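Local coordinates for protein LEOA (Escherichia coli, PDB 4AUR) that is a bacterial dynamin that probably binds and hydrolyses GTP through its globular GTPase head, joined to a long helical domain, at residues 4-9 against 256-261; 50-55 against 270-275; 162-167 against 214-219. All coordinates share one frame; numbering follows the deposited sequence.

Interaction 1: 4-9 against 256-261; sequences FKQFSI and AATEIL
Q6, on helix 3-30, meets T258 and L261 on helix 250-273, and its side chain reaches across to the second helix. From the backbone its CB heads toward the opposing helix. CG, anti to the backbone N (chi1 -174°), comes 4.1 Å from CB of L261 and 4.0 Å from the carbonyl O of T258, so the aliphatic part of the glutamine rests against the backbone turn that carries both residues. At chi2 (73°) the chain bends and carries the amide along toward T258. There NE2 lies 3.4 Å from the methyl CG2 of T258, the two side chains crossing at about a right angle. The threonine's own hydroxyl is engaged within its helix, with OG1 bonded to the carbonyl O of K254, and it is the methyl, anti to the backbone N, that meets the amide. Beyond the pair of segments, Q6 also touches M1, while L261 packs on L140 of a neighbouring strand. The chemistry is therefore that of van der Waals packing: the methylenes and the NE2 end of a polar side chain lie against the T258 methyl and L261 CB, and neither T258 nor L261 gives it a polar partner.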
loop_
_atom_site.group_PDB
_atom_site.type_symbol
_atom_site.label_atom_id
_atom_site.label_comp_id
_atom_site.label_asym_id
_atom_site.label_seq_id
_atom_site.Cartn_x
_atom_site.Cartn_y
_atom_site.Cartn_z
ATOM N N PHE A 4 33.752 24.619 10.406
ATOM C CA PHE A 4 33.412 25.212 9.120
ATOM C C PHE A 4 33.241 24.163 8.050
ATOM O O PHE A 4 32.513 24.386 7.098
ATOM C CB PHE A 4 34.471 26.225 8.688
ATOM C CG PHE A 4 34.652 27.344 9.658
ATOM C CD1 PHE A 4 33.878 28.476 9.568
ATOM C CD2 PHE A 4 35.577 27.241 10.676
ATOM C CE1 PHE A 4 34.024 29.500 10.473
ATOM C CE2 PHE A 4 35.739 28.264 11.591
ATOM C CZ PHE A 4 34.958 29.400 11.487
ATOM N N LYS A 5 33.911 23.025 8.198
ATOM C CA LYS A 5 33.734 21.917 7.260
ATOM C C LYS A 5 32.399 21.219 7.520
ATOM O O LYS A 5 31.786 20.697 6.594
ATOM C CB LYS A 5 34.884 20.907 7.368
ATOM C CG LYS A 5 34.934 19.880 6.236
ATOM C CD LYS A 5 35.815 18.685 6.601
ATOM C CE LYS A 5 35.451 17.431 5.810
ATOM N NZ LYS A 5 36.190 16.211 6.268
ATOM N N GLN A 6 31.969 21.198 8.782
ATOM C CA GLN A 6 30.727 20.557 9.168
ATOM C C GLN A 6 29.601 21.391 8.660
ATOM O O GLN A 6 28.609 20.875 8.191
ATOM C CB GLN A 6 30.617 20.447 10.675
ATOM C CG GLN A 6 29.411 19.666 11.152
ATOM C CD GLN A 6 29.532 18.167 10.913
ATOM O OE1 GLN A 6 28.814 17.606 10.085
ATOM N NE2 GLN A 6 30.436 17.514 11.640
ATOM N N PHE A 7 29.760 22.701 8.749
ATOM C CA PHE A 7 28.727 23.577 8.303
ATOM C C PHE A 7 28.638 23.408 6.812
ATOM O O PHE A 7 27.632 22.961 6.293
ATOM C CB PHE A 7 29.033 25.020 8.675
ATOM C CG PHE A 7 28.085 26.004 8.081
ATOM C CD1 PHE A 7 26.918 26.315 8.725
ATOM C CD2 PHE A 7 28.361 26.605 6.867
ATOM C CE1 PHE A 7 26.034 27.223 8.178
ATOM C CE2 PHE A 7 27.488 27.524 6.313
ATOM C CZ PHE A 7 26.318 27.836 6.967
ATOM N N SER A 8 29.721 23.709 6.123
ATOM C CA SER A 8 29.714 23.639 4.673
ATOM C C SER A 8 29.060 22.341 4.191
ATOM O O SER A 8 28.322 22.370 3.214
ATOM C CB SER A 8 31.132 23.731 4.152
ATOM O OG SER A 8 31.787 22.541 4.508
ATOM N N ILE A 9 29.341 21.233 4.890
ATOM C CA ILE A 9 28.734 19.920 4.633
ATOM C C ILE A 9 27.245 19.891 4.920
ATOM O O ILE A 9 26.465 19.344 4.132
ATOM C CB ILE A 9 29.348 18.801 5.512
ATOM C CG1 ILE A 9 30.726 18.401 5.012
ATOM C CG2 ILE A 9 28.471 17.544 5.531
ATOM C CD1 ILE A 9 31.549 17.647 6.050
ATOM N N ALA A 256 30.681 19.204 21.129
ATOM C CA ALA A 256 29.271 19.485 21.368
ATOM C C ALA A 256 28.746 20.375 20.266
ATOM O O ALA A 256 27.639 20.194 19.774
ATOM C CB ALA A 256 29.079 20.165 22.716
ATOM N N ALA A 257 29.552 21.359 19.907
ATOM C CA ALA A 257 29.163 22.335 18.913
ATOM C C ALA A 257 29.036 21.622 17.582
ATOM O O ALA A 257 28.161 21.911 16.800
ATOM C CB ALA A 257 30.184 23.458 18.844
ATOM N N THR A 258 29.886 20.639 17.362
ATOM C CA THR A 258 29.879 19.927 16.111
ATOM C C THR A 258 28.645 19.061 15.950
ATOM O O THR A 258 28.153 18.933 14.848
ATOM C CB THR A 258 31.187 19.142 15.947
ATOM O OG1 THR A 258 32.181 20.059 15.473
ATOM C CG2 THR A 258 31.035 17.966 14.966
ATOM N N GLU A 259 28.138 18.494 17.036
ATOM C CA GLU A 259 26.927 17.676 16.987
ATOM C C GLU A 259 25.655 18.487 16.808
ATOM O O GLU A 259 24.627 17.943 16.426
ATOM C CB GLU A 259 26.781 16.851 18.276
ATOM C CG GLU A 259 27.725 15.672 18.371
ATOM C CD GLU A 259 27.479 14.648 17.275
ATOM O OE1 GLU A 259 26.314 14.185 17.157
ATOM O OE2 GLU A 259 28.441 14.322 16.531
ATOM N N ILE A 260 25.700 19.766 17.148
ATOM C CA ILE A 260 24.513 20.593 17.120
ATOM C C ILE A 260 24.391 21.047 15.708
ATOM O O ILE A 260 23.330 20.996 15.117
ATOM C CB ILE A 260 24.643 21.817 18.042
ATOM C CG1 ILE A 260 24.295 21.434 19.476
ATOM C CG2 ILE A 260 23.729 22.949 17.597
ATOM C CD1 ILE A 260 24.760 22.452 20.489
ATOM N N LEU A 261 25.508 21.516 15.185
ATOM C CA LEU A 261 25.614 21.879 13.807
ATOM C C LEU A 261 25.071 20.783 12.937
ATOM O O LEU A 261 24.327 21.045 11.993
ATOM C CB LEU A 261 27.062 22.088 13.460
ATOM C CG LEU A 261 27.666 23.355 14.029
ATOM C CD1 LEU A 261 29.174 23.277 13.873
ATOM C CD2 LEU A 261 27.106 24.589 13.344
#

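Interaction 2: 50-55 against 270-275; sequences ESDVLR and LVKTGM
K272 leaves the end of helix 250-273 with CG anti to the backbone N (chi1 177°) and stays extended until a bend at chi4 (129°), while D52 sends CG beside its own backbone N (chi1 -76°), and the two side chains approach from opposite directions. Across this contact the bond runs through one carboxylate oxygen, OD2. This OD2 of D52 lies 3.1 Å from NZ of K272 in a salt bridge whose hydrogen bond is weak, and CD and CE of the lysine are also near it. NZ also donates to a water at 3.2 Å, and the same water accepts a weak bond from NH2 of R55 at 3.5 Å. R55 NH2 and K272 NZ are 4.4 Å apart, but acidic groups lie close to both, which probably eases the repulsion: R55 NE forms a salt bridge with E105, and E137 makes a long, weak ion pair with K272. Just past the lysine, G274 has positive phi and closes the helix in a Schellman motif. The arrangement pins this helix end to the connection between helix 38-51 and strand 54-60, the strand that leads into the apparent P-loop of a GTPase fold.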
loop_
_atom_site.group_PDB
_atom_site.type_symbol
_atom_site.label_atom_id
_atom_site.label_comp_id
_atom_site.label_asym_id
_atom_site.label_seq_id
_atom_site.Cartn_x
_atom_site.Cartn_y
_atom_site.Cartn_z
ATOM N N GLU A 50 22.597 29.115 -0.425
ATOM C CA GLU A 50 23.988 29.173 -0.880
ATOM C C GLU A 50 24.782 30.320 -0.244
ATOM O O GLU A 50 25.938 30.143 0.133
ATOM C CB GLU A 50 24.044 29.326 -2.409
ATOM C CG GLU A 50 23.866 28.038 -3.203
ATOM C CD GLU A 50 25.040 27.088 -3.049
ATOM O OE1 GLU A 50 26.008 27.424 -2.312
ATOM O OE2 GLU A 50 24.998 25.993 -3.676
ATOM N N SER A 51 24.162 31.487 -0.126
ATOM C CA SER A 51 24.812 32.644 0.496
ATOM C C SER A 51 25.249 32.383 1.934
ATOM O O SER A 51 26.390 32.671 2.310
ATOM C CB SER A 51 23.870 33.847 0.530
ATOM O OG SER A 51 24.325 34.752 1.519
ATOM N N ASP A 52 24.316 31.850 2.722
ATOM C CA ASP A 52 24.439 31.769 4.166
ATOM C C ASP A 52 25.785 31.221 4.663
ATOM O O ASP A 52 26.423 30.381 4.010
ATOM C CB ASP A 52 23.272 30.964 4.741
ATOM C CG ASP A 52 21.952 31.765 4.774
ATOM O OD1 ASP A 52 21.611 32.467 3.789
ATOM O OD2 ASP A 52 21.250 31.698 5.803
ATOM N N VAL A 53 26.201 31.739 5.821
ATOM C CA VAL A 53 27.459 31.401 6.457
ATOM C C VAL A 53 27.182 31.055 7.907
ATOM O O VAL A 53 26.164 31.480 8.459
ATOM C CB VAL A 53 28.442 32.598 6.449
ATOM C CG1 VAL A 53 28.620 33.175 5.051
ATOM C CG2 VAL A 53 27.976 33.700 7.381
ATOM N N LEU A 54 28.096 30.314 8.531
ATOM C CA LEU A 54 27.978 29.958 9.944
ATOM C C LEU A 54 27.835 31.163 10.860
ATOM O O LEU A 54 28.614 32.088 10.790
ATOM C CB LEU A 54 29.194 29.167 10.399
ATOM C CG LEU A 54 29.208 28.753 11.864
ATOM C CD1 LEU A 54 27.990 27.943 12.256
ATOM C CD2 LEU A 54 30.439 27.921 12.125
ATOM N N ARG A 55 26.859 31.114 11.755
ATOM C CA ARG A 55 26.558 32.203 12.666
ATOM C C ARG A 55 26.458 31.681 14.083
ATOM O O ARG A 55 25.736 30.728 14.349
ATOM C CB ARG A 55 25.245 32.875 12.295
ATOM C CG ARG A 55 24.884 34.010 13.226
ATOM C CD ARG A 55 23.504 34.545 12.935
ATOM N NE ARG A 55 23.512 35.326 11.719
ATOM C CZ ARG A 55 22.426 35.712 11.070
ATOM N NH1 ARG A 55 21.220 35.391 11.522
ATOM N NH2 ARG A 55 22.551 36.421 9.954
ATOM N N LEU A 270 16.191 25.456 6.605
ATOM C CA LEU A 270 14.821 25.216 6.113
ATOM C C LEU A 270 13.826 26.240 6.660
ATOM O O LEU A 270 13.143 26.912 5.911
ATOM C CB LEU A 270 14.352 23.789 6.417
ATOM C CG LEU A 270 15.208 22.730 5.702
ATOM C CD1 LEU A 270 14.745 21.303 5.979
ATOM C CD2 LEU A 270 15.273 22.977 4.192
ATOM N N VAL A 271 13.736 26.376 7.965
ATOM C CA VAL A 271 12.865 27.375 8.508
ATOM C C VAL A 271 13.163 28.766 7.902
ATOM O O VAL A 271 12.293 29.408 7.357
ATOM C CB VAL A 271 12.987 27.435 10.033
ATOM C CG1 VAL A 271 12.000 28.444 10.581
ATOM C CG2 VAL A 271 12.713 26.069 10.630
ATOM N N LYS A 272 14.393 29.231 7.986
ATOM C CA LYS A 272 14.744 30.545 7.444
ATOM C C LYS A 272 14.134 30.826 6.048
ATOM O O LYS A 272 13.663 31.923 5.800
ATOM C CB LYS A 272 16.277 30.697 7.425
ATOM C CG LYS A 272 16.795 31.984 6.809
ATOM C CD LYS A 272 18.317 32.019 6.745
ATOM C CE LYS A 272 18.827 33.459 6.654
ATOM N NZ LYS A 272 19.893 33.795 7.654
ATOM N N THR A 273 14.150 29.846 5.151
ATOM C CA THR A 273 13.601 29.979 3.789
ATOM C C THR A 273 12.153 29.539 3.616
ATOM O O THR A 273 11.618 29.620 2.509
ATOM C CB THR A 273 14.413 29.128 2.788
ATOM O OG1 THR A 273 14.675 27.825 3.342
ATOM C CG2 THR A 273 15.721 29.801 2.452
ATOM N N GLY A 274 11.521 29.058 4.683
ATOM C CA GLY A 274 10.112 28.680 4.644
ATOM C C GLY A 274 9.847 27.338 3.976
ATOM O O GLY A 274 8.737 27.053 3.585
HETATM N N MSE A 275 10.865 26.508 3.882
HETATM C CA MSE A 275 10.805 25.238 3.168
HETATM C C MSE A 275 10.518 24.085 4.093
HETATM O O MSE A 275 10.155 22.989 3.650
HETATM C CB MSE A 275 12.149 24.984 2.510
HETATM C CG MSE A 275 12.370 25.870 1.306
HETATM SE SE MSE A 275 11.127 25.444 -0.166
HETATM C CE MSE A 275 10.061 27.098 -0.087
HETATM O O HOH W 1 20.929 36.702 6.901
#

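Interaction 3: 162-167 against 214-219; sequences VLRDLN and AQECEQ
R164 and E216 meet across the gap between helix 156-165 and helix 214-219 with their flat groups nearly coplanar, the guanidinium and carboxylate planes lying 20° apart. The two side chains as a whole cross at about a right angle. The carboxylate approaches the guanidinium at its edge, so that CD of E216 lies in the guanidinium plane, 3.3 Å from NH2 of R164.

The pairing is lopsided. NH2 donates to OE2 of E216 in a salt bridge modelled at 2.4 Å, a length too short to be taken literally at this resolution, and the N-H...O angle of 133° is clearly bent. The second oxygen stays farther off, with OE1 3.4 Å from NH2 and 3.6 Å from NH1 of R164, so the geometry falls short of a two-pronged bridge. OE1 has another partner, the backbone N of T213 just ahead of helix 214-219, in the manner of one half of a capping box. The carboxylate is thereby shared between the start of its own helix and the arginine, a division that would tend to hold its plane in place.

Chain shape explains the meeting. R164 leaves its helix with CG anti to the backbone N, then bends at chi2 (98°) and again at chi3, swinging the guanidinium toward the neighbouring helix; E216 reaches out to meet it with a chain extended beyond CG.

Around this surface pair the fold is layered. V162 and L163 lean on T172 and F174 of strand 172-177, L166 packs on helix 129-136, and D165 is bound to R132 of that helix. L163, E216 and Q219 all touch L169, in the loop after helix 156-165, while helix 214-219 precedes strand 221-224, one of the two outermost strands of the sheet.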
loop_
_atom_site.group_PDB
_atom_site.type_symbol
_atom_site.label_atom_id
_atom_site.label_comp_id
_atom_site.label_asym_id
_atom_site.label_seq_id
_atom_site.Cartn_x
_atom_site.Cartn_y
_atom_site.Cartn_z
ATOM N N VAL A 162 15.803 33.048 25.428
ATOM C CA VAL A 162 16.487 32.143 24.528
ATOM C C VAL A 162 15.807 30.804 24.461
ATOM O O VAL A 162 15.592 30.260 23.377
ATOM C CB VAL A 162 17.929 31.930 24.977
ATOM C CG1 VAL A 162 18.619 30.892 24.112
ATOM C CG2 VAL A 162 18.679 33.233 24.882
ATOM N N LEU A 163 15.485 30.254 25.621
ATOM C CA LEU A 163 15.025 28.864 25.694
ATOM C C LEU A 163 13.531 28.766 25.506
ATOM O O LEU A 163 13.052 27.853 24.869
ATOM C CB LEU A 163 15.402 28.232 27.024
ATOM C CG LEU A 163 16.861 28.279 27.444
ATOM C CD1 LEU A 163 17.012 27.593 28.788
ATOM C CD2 LEU A 163 17.781 27.609 26.447
ATOM N N ARG A 164 12.785 29.701 26.059
ATOM C CA ARG A 164 11.356 29.634 25.927
ATOM C C ARG A 164 10.888 30.443 24.728
ATOM O O ARG A 164 10.390 29.863 23.758
ATOM C CB ARG A 164 10.668 30.100 27.200
ATOM C CG ARG A 164 9.165 29.889 27.166
ATOM C CD ARG A 164 8.805 28.617 27.897
ATOM N NE ARG A 164 9.207 27.455 27.121
ATOM C CZ ARG A 164 9.446 26.246 27.623
ATOM N NH1 ARG A 164 9.352 26.005 28.931
ATOM N NH2 ARG A 164 9.791 25.265 26.800
ATOM N N ASP A 165 11.046 31.771 24.792
ATOM C CA ASP A 165 10.513 32.671 23.764
ATOM C C ASP A 165 11.036 32.252 22.381
ATOM O O ASP A 165 10.242 31.943 21.502
ATOM C CB ASP A 165 10.906 34.110 24.090
ATOM C CG ASP A 165 10.063 35.162 23.359
ATOM O OD1 ASP A 165 9.286 34.846 22.417
ATOM O OD2 ASP A 165 10.205 36.349 23.748
ATOM N N LEU A 166 12.357 32.190 22.217
ATOM C CA LEU A 166 12.965 31.913 20.927
ATOM C C LEU A 166 13.133 30.445 20.667
ATOM O O LEU A 166 13.387 30.052 19.542
ATOM C CB LEU A 166 14.339 32.558 20.809
ATOM C CG LEU A 166 14.431 34.076 20.914
ATOM C CD1 LEU A 166 15.867 34.479 20.662
ATOM C CD2 LEU A 166 13.485 34.775 19.945
ATOM N N ASN A 167 13.051 29.623 21.700
ATOM C CA ASN A 167 12.881 28.197 21.488
ATOM C C ASN A 167 14.147 27.543 20.937
ATOM O O ASN A 167 14.069 26.603 20.168
ATOM C CB ASN A 167 11.669 28.000 20.544
ATOM C CG ASN A 167 11.250 26.556 20.396
ATOM O OD1 ASN A 167 10.880 26.130 19.296
ATOM N ND2 ASN A 167 11.328 25.786 21.478
ATOM N N ALA A 214 10.975 18.363 32.735
ATOM C CA ALA A 214 12.025 17.408 33.061
ATOM C C ALA A 214 12.695 16.941 31.789
ATOM O O ALA A 214 13.909 16.743 31.780
ATOM C CB ALA A 214 11.478 16.226 33.845
ATOM N N GLN A 215 11.917 16.787 30.718
ATOM C CA GLN A 215 12.463 16.306 29.446
ATOM C C GLN A 215 13.344 17.336 28.770
ATOM O O GLN A 215 14.357 16.992 28.173
ATOM C CB GLN A 215 11.350 15.867 28.499
ATOM C CG GLN A 215 10.974 14.401 28.669
ATOM C CD GLN A 215 9.537 14.106 28.269
ATOM O OE1 GLN A 215 9.193 14.097 27.080
ATOM N NE2 GLN A 215 8.690 13.858 29.268
ATOM N N GLU A 216 12.955 18.600 28.854
ATOM C CA GLU A 216 13.762 19.683 28.320
ATOM C C GLU A 216 15.063 19.771 29.080
ATOM O O GLU A 216 16.113 19.936 28.483
ATOM C CB GLU A 216 13.011 21.000 28.395
ATOM C CG GLU A 216 11.843 21.075 27.433
ATOM C CD GLU A 216 11.008 22.320 27.613
ATOM O OE1 GLU A 216 10.471 22.541 28.713
ATOM O OE2 GLU A 216 10.889 23.093 26.647
ATOM N N CYS A 217 15.006 19.616 30.397
ATOM C CA CYS A 217 16.231 19.579 31.208
ATOM C C CYS A 217 17.284 18.579 30.714
ATOM O O CYS A 217 18.463 18.898 30.663
ATOM C CB CYS A 217 15.901 19.344 32.679
ATOM S SG CYS A 217 15.221 20.829 33.426
ATOM N N GLU A 218 16.854 17.383 30.346
ATOM C CA GLU A 218 17.752 16.384 29.802
ATOM C C GLU A 218 18.331 16.820 28.444
ATOM O O GLU A 218 19.464 16.469 28.100
ATOM C CB GLU A 218 17.004 15.059 29.637
ATOM C CG GLU A 218 16.463 14.460 30.934
ATOM C CD GLU A 218 15.630 13.193 30.707
ATOM O OE1 GLU A 218 16.247 12.122 30.476
ATOM O OE2 GLU A 218 14.367 13.262 30.756
ATOM N N GLN A 219 17.557 17.589 27.677
ATOM C CA GLN A 219 18.019 18.099 26.387
ATOM C C GLN A 219 19.079 19.187 26.510
ATOM O O GLN A 219 19.744 19.508 25.534
ATOM C CB GLN A 219 16.844 18.634 25.553
ATOM C CG GLN A 219 16.095 17.547 24.796
ATOM C CD GLN A 219 14.769 18.033 24.213
ATOM O OE1 GLN A 219 14.605 19.221 23.883
ATOM N NE2 GLN A 219 13.807 17.109 24.083
#

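All three contacts lie around the six-stranded sheet of what is probably the GTPase head, on the same side of the chain's centre. Interactions 1 and 2 share helix 250-273, with centres 14 Å apart, and they touch where F7 packs on the backbone of V53 and L54 and where L261 meets L54. Their segments alternate along the chain, and their shared contacts join helices 3-30 and 250-273 to strand 54-60. Interaction 3 stands apart, 21 Å from interaction 1 and 22 Å from interaction 2 between centres, nested within the chain loops that both close. It ties helices near the 221-224 edge of the sheet, while the other two involve the helix leading toward the elongated helical domain.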